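Local coordinates for aminopeptidase-like protein (Chaetomium thermophilum, PDB 5JM6) that probably acts as a zinc-dependent aminopeptidase of the M18 family, trimming residues from peptide N-termini, and assembles into a dodecamer, at residues 105-110 against 345-350; 308-313 against 477-482. One frame throughout, in Å; residues are numbered along the deposited sequence.

Contact 1: residues 105-110 against 345-350; sequences TTRNGS and LRQGAR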
loop_
_atom_site.group_PDB
_atom_site.type_symbol
_atom_site.label_atom_id
_atom_site.label_comp_id
_atom_site.label_asym_id
_atom_site.label_seq_id
_atom_site.Cartn_x
_atom_site.Cartn_y
_atom_site.Cartn_z
ATOM N N THR A 105 19.115 56.300 11.773
ATOM C CA THR A 105 18.172 56.508 10.681
ATOM C C THR A 105 17.128 55.393 10.675
ATOM O O THR A 105 17.378 54.279 11.138
ATOM C CB THR A 105 18.907 56.603 9.320
ATOM O OG1 THR A 105 19.718 57.784 9.312
ATOM C CG2 THR A 105 17.937 56.682 8.143
ATOM N N THR A 106 15.953 55.727 10.156
ATOM C CA THR A 106 14.770 54.891 10.218
ATOM C C THR A 106 14.205 54.651 8.821
ATOM O O THR A 106 14.302 55.515 7.949
ATOM C CB THR A 106 13.716 55.557 11.127
ATOM O OG1 THR A 106 14.039 55.292 12.497
ATOM C CG2 THR A 106 12.305 55.068 10.830
ATOM N N ARG A 107 13.645 53.465 8.603
ATOM C CA ARG A 107 12.917 53.179 7.378
ATOM C C ARG A 107 11.615 52.452 7.718
ATOM O O ARG A 107 11.636 51.396 8.353
ATOM C CB ARG A 107 13.778 52.357 6.419
ATOM C CG ARG A 107 13.265 52.324 4.991
ATOM C CD ARG A 107 14.248 51.630 4.059
ATOM N NE ARG A 107 15.334 52.512 3.640
ATOM C CZ ARG A 107 16.177 52.242 2.647
ATOM N NH1 ARG A 107 16.062 51.112 1.964
ATOM N NH2 ARG A 107 17.136 53.104 2.337
ATOM N N ASN A 108 10.492 53.052 7.324
ATOM C CA ASN A 108 9.145 52.510 7.539
ATOM C C ASN A 108 8.809 52.318 9.026
ATOM O O ASN A 108 7.827 51.667 9.384
ATOM C CB ASN A 108 9.018 51.183 6.760
ATOM C CG ASN A 108 7.676 50.493 6.948
ATOM O OD1 ASN A 108 6.646 50.965 6.470
ATOM N ND2 ASN A 108 7.689 49.357 7.640
ATOM N N GLY A 109 9.580 52.955 9.900
ATOM C CA GLY A 109 9.347 52.835 11.328
ATOM C C GLY A 109 9.560 51.422 11.853
ATOM O O GLY A 109 9.294 51.152 13.023
ATOM N N SER A 110 9.896 50.495 10.958
ATOM C CA SER A 110 10.273 49.129 11.323
ATOM C C SER A 110 11.751 48.736 11.139
ATOM O O SER A 110 12.136 47.617 11.476
ATOM C CB SER A 110 9.393 48.151 10.553
ATOM O OG SER A 110 9.545 48.327 9.159
ATOM N N LEU A 345 12.759 43.245 1.017
ATOM C CA LEU A 345 11.995 44.330 0.458
ATOM C C LEU A 345 12.590 45.549 1.159
ATOM O O LEU A 345 13.607 45.414 1.844
ATOM C CB LEU A 345 10.484 44.140 0.630
ATOM C CG LEU A 345 9.523 43.107 0.067
ATOM C CD1 LEU A 345 8.268 43.447 0.767
ATOM C CD2 LEU A 345 9.285 43.263 -1.404
ATOM N N ARG A 346 11.985 46.719 0.990
ATOM C CA ARG A 346 12.635 48.000 1.277
ATOM C C ARG A 346 13.414 48.052 2.601
ATOM O O ARG A 346 14.520 48.595 2.657
ATOM C CB ARG A 346 11.572 49.100 1.257
ATOM C CG ARG A 346 12.057 50.504 1.551
ATOM C CD ARG A 346 10.859 51.429 1.705
ATOM N NE ARG A 346 11.222 52.804 2.036
ATOM C CZ ARG A 346 10.667 53.500 3.024
ATOM N NH1 ARG A 346 9.732 52.944 3.783
ATOM N NH2 ARG A 346 11.050 54.748 3.257
ATOM N N GLN A 347 12.850 47.462 3.651
ATOM C CA GLN A 347 13.479 47.467 4.970
ATOM C C GLN A 347 14.262 46.187 5.292
ATOM O O GLN A 347 14.816 46.055 6.385
ATOM C CB GLN A 347 12.416 47.708 6.042
ATOM C CG GLN A 347 11.486 48.869 5.727
ATOM C CD GLN A 347 10.248 48.437 4.959
ATOM O OE1 GLN A 347 9.708 47.356 5.190
ATOM N NE2 GLN A 347 9.798 49.280 4.036
ATOM N N GLY A 348 14.304 45.248 4.350
ATOM C CA GLY A 348 14.988 43.979 4.556
ATOM C C GLY A 348 16.502 44.057 4.434
ATOM O O GLY A 348 17.045 45.083 4.025
ATOM N N ALA A 349 17.183 42.963 4.772
ATOM C CA ALA A 349 18.645 42.957 4.879
ATOM C C ALA A 349 19.376 42.872 3.536
ATOM O O ALA A 349 20.487 43.365 3.405
ATOM C CB ALA A 349 19.093 41.816 5.780
ATOM N N ARG A 350 18.775 42.242 2.539
ATOM C CA ARG A 350 19.370 42.253 1.206
ATOM C C ARG A 350 18.797 43.420 0.379
ATOM O O ARG A 350 18.840 43.407 -0.851
ATOM C CB ARG A 350 19.247 40.881 0.518
ATOM C CG ARG A 350 17.965 40.134 0.754
ATOM C CD ARG A 350 18.048 38.663 0.361
ATOM N NE ARG A 350 18.754 38.433 -0.895
ATOM C CZ ARG A 350 18.448 37.461 -1.745
ATOM N NH1 ARG A 350 17.414 36.675 -1.496
ATOM N NH2 ARG A 350 19.141 37.304 -2.863
HETATM O O HOH W 1 10.754 55.946 5.547
#
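R107 and R346 meet with CG anti to the backbone N in both, but their chains then differ: R346 stays extended from CG to NE, whereas R107 bends at chi3. The bend takes the R107 guanidinium past the R346 side chain to that residue's own backbone, where R107 NH1 donates to R346 O at 3.0 Å. The acceptor lies near the guanidinium plane of R107, and the N-H...O angle of 156° is fairly straight. R346 in turn lays one face of its guanidinium against the aliphatic part of R107, whose CG sits 3.5 Å above the plane, over its centre. The like charges come close, R107 NE lying 4.4 Å from R346 NE, which probably costs some electrostatic energy.

In the fold, strand 102-107 of the large mixed sheet ends here and turns toward the antiparallel strand 111-117, while 345-350 belongs to the loop between strand 330-336 and helix 353-368 and makes a type I turn from L345 to G348. On this turn Q347 bends at chi2 and stacks its amide on that of N108, the planes 27° apart; Q347 NE2 is 3.4 Å from N108 CB. N108 ND2 donates a hydrogen bond to S110 OG, which lies in the amide plane of N108. Across the assembly, R346 NE donates to G471 O of a second subunit, whose K473 also bonds N108 OD1.

Contact 2: residues 308-313 against 477-482; sequences KLCSWA and VGIPQL
Helix 305-320 supplies 308-313 as regular helix, with W312 N bonded to K308 O and A313 N to L309 O, whereas 477-482 is extended, with the strand interrupted at I479. The CA atoms of C310 and I479 are the nearest across the pair, 6.5 Å apart, a separation that side chains must bridge. I479 points toward the helix, and its branches divide the work. Its CG2 reaches L309 CD2 at 3.9 Å, the two side chains crossing obliquely. On the other branch, I479 CG1 lies 3.8 Å from C310 SG, and CD1 extends to A313 CB at 4.2 Å. The C310 thiol has SG anti to the carbonyl carbon (chi1 -73°), a setting that carries it to the strand backbone: I479 N makes a weak hydrogen bond to C310 SG, long at 3.6 Å but fairly straight, with an N-H...S angle of 163°. C310 SG also comes within 4.2 Å of G478 CA. An alanine in place of I479 would probably leave L309 and A313 without their apolar partner and open a gap between helix and strand.

This is helix-on-sheet packing in the α/β core of the M18 fold, close to the metal centre: D307, a zinc ligand in a structure of this protein though without zinc bound to it in this chain, directly precedes 308-313. I479 is backbone hydrogen-bonded to T393 of strand 386-394, while C310 also touches S390 and V392 there. Helix 495-514 and strand 489-492 also pack here, with Y503 against C310 and P496 and T491 against L309.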
loop_
_atom_site.group_PDB
_atom_site.type_symbol
_atom_site.label_atom_id
_atom_site.label_comp_id
_atom_site.label_asym_id
_atom_site.label_seq_id
_atom_site.Cartn_x
_atom_site.Cartn_y
_atom_site.Cartn_z
ATOM N N LYS A 308 14.641 39.174 18.460
ATOM C CA LYS A 308 14.529 40.329 19.348
ATOM C C LYS A 308 15.640 40.228 20.404
ATOM O O LYS A 308 16.143 41.242 20.881
ATOM C CB LYS A 308 13.146 40.425 19.996
ATOM C CG LYS A 308 12.115 41.174 19.152
ATOM C CD LYS A 308 10.719 41.017 19.738
ATOM C CE LYS A 308 9.735 42.023 19.161
ATOM N NZ LYS A 308 9.114 41.582 17.882
ATOM N N LEU A 309 16.050 39.000 20.721
ATOM C CA LEU A 309 17.135 38.759 21.674
ATOM C C LEU A 309 18.506 39.228 21.173
ATOM O O LEU A 309 19.172 40.008 21.852
ATOM C CB LEU A 309 17.195 37.271 22.038
ATOM C CG LEU A 309 18.354 36.785 22.915
ATOM C CD1 LEU A 309 18.515 37.639 24.163
ATOM C CD2 LEU A 309 18.144 35.334 23.306
ATOM N N CYS A 310 18.940 38.759 20.005
ATOM C CA CYS A 310 20.244 39.177 19.486
ATOM C C CYS A 310 20.236 40.655 19.114
ATOM O O CYS A 310 21.236 41.351 19.289
ATOM C CB CYS A 310 20.658 38.341 18.273
ATOM S SG CYS A 310 21.178 36.650 18.648
ATOM N N SER A 311 19.106 41.134 18.604
ATOM C CA SER A 311 18.982 42.540 18.242
ATOM C C SER A 311 19.084 43.441 19.466
ATOM O O SER A 311 19.816 44.430 19.453
ATOM C CB SER A 311 17.663 42.798 17.516
ATOM O OG SER A 311 17.673 42.215 16.225
ATOM N N TRP A 312 18.355 43.099 20.524
ATOM C CA TRP A 312 18.358 43.925 21.725
ATOM C C TRP A 312 19.744 43.983 22.353
ATOM O O TRP A 312 20.185 45.042 22.798
ATOM C CB TRP A 312 17.345 43.410 22.746
ATOM C CG TRP A 312 17.215 44.300 23.937
ATOM C CD1 TRP A 312 16.485 45.449 24.026
ATOM C CD2 TRP A 312 17.834 44.117 25.214
ATOM N NE1 TRP A 312 16.612 45.994 25.281
ATOM C CE2 TRP A 312 17.436 45.195 26.030
ATOM C CE3 TRP A 312 18.688 43.147 25.747
ATOM C CZ2 TRP A 312 17.860 45.328 27.349
ATOM C CZ3 TRP A 312 19.109 43.281 27.057
ATOM C CH2 TRP A 312 18.694 44.364 27.843
ATOM N N ALA A 313 20.433 42.847 22.381
ATOM C CA ALA A 313 21.777 42.787 22.945
ATOM C C ALA A 313 22.759 43.597 22.103
ATOM O O ALA A 313 23.661 44.243 22.637
ATOM C CB ALA A 313 22.241 41.346 23.067
ATOM N N VAL A 477 26.773 34.757 14.055
ATOM C CA VAL A 477 26.944 34.702 15.486
ATOM C C VAL A 477 25.567 34.610 16.125
ATOM O O VAL A 477 24.628 35.250 15.662
ATOM C CB VAL A 477 27.721 35.946 15.962
ATOM C CG1 VAL A 477 27.515 36.210 17.409
ATOM C CG2 VAL A 477 29.202 35.793 15.650
ATOM N N GLY A 478 25.423 33.799 17.163
ATOM C CA GLY A 478 24.128 33.717 17.801
ATOM C C GLY A 478 24.118 33.342 19.261
ATOM O O GLY A 478 24.988 32.629 19.758
ATOM N N ILE A 479 23.084 33.822 19.939
ATOM C CA ILE A 479 22.833 33.483 21.324
ATOM C C ILE A 479 21.956 32.241 21.320
ATOM O O ILE A 479 20.944 32.200 20.620
ATOM C CB ILE A 479 22.158 34.648 22.075
ATOM C CG1 ILE A 479 23.004 35.918 21.939
ATOM C CG2 ILE A 479 21.935 34.298 23.537
ATOM C CD1 ILE A 479 22.414 37.131 22.621
ATOM N N PRO A 480 22.356 31.208 22.075
ATOM C CA PRO A 480 21.642 29.929 22.021
ATOM C C PRO A 480 20.229 30.015 22.582
ATOM O O PRO A 480 19.961 30.794 23.498
ATOM C CB PRO A 480 22.515 29.005 22.873
ATOM C CG PRO A 480 23.232 29.918 23.796
ATOM C CD PRO A 480 23.492 31.166 23.011
ATOM N N GLN A 481 19.335 29.214 22.015
ATOM C CA GLN A 481 17.928 29.242 22.380
ATOM C C GLN A 481 17.260 27.891 22.139
ATOM O O GLN A 481 17.635 27.156 21.223
ATOM C CB GLN A 481 17.209 30.339 21.590
ATOM C CG GLN A 481 15.753 30.054 21.283
ATOM C CD GLN A 481 15.165 31.052 20.319
ATOM O OE1 GLN A 481 15.875 31.891 19.772
ATOM N NE2 GLN A 481 13.859 30.971 20.107
ATOM N N LEU A 482 16.267 27.576 22.964
ATOM C CA LEU A 482 15.422 26.408 22.762
ATOM C C LEU A 482 14.062 26.822 22.213
ATOM O O LEU A 482 13.605 27.942 22.448
ATOM C CB LEU A 482 15.244 25.631 24.066
ATOM C CG LEU A 482 16.392 24.686 24.413
ATOM C CD1 LEU A 482 16.015 23.763 25.561
ATOM C CD2 LEU A 482 16.790 23.886 23.183
#

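How the contacts relate
Both contacts reach the large mixed sheet, but at different strands: contact 1 at 102-107, near one edge, and contact 2 at 473-481, beyond the central strands. Their centres are 20 Å apart and their nearest atoms about 9 Å, without touching. Along the chain the segments alternate, 105-110, 308-313, 345-350 and 477-482, so the two long-range connections interlace within the M18 peptidase domain. The zinc-binding residues help locate both: the side chain of C310 in contact 2 is about 8 Å from a bound zinc ion, and that of Q347 in contact 1 about 10 Å from that of H133. Contact 1 is partly buried and bonds to a neighbouring subunit of the dodecamer, whereas the touching residues of contact 2 are all buried.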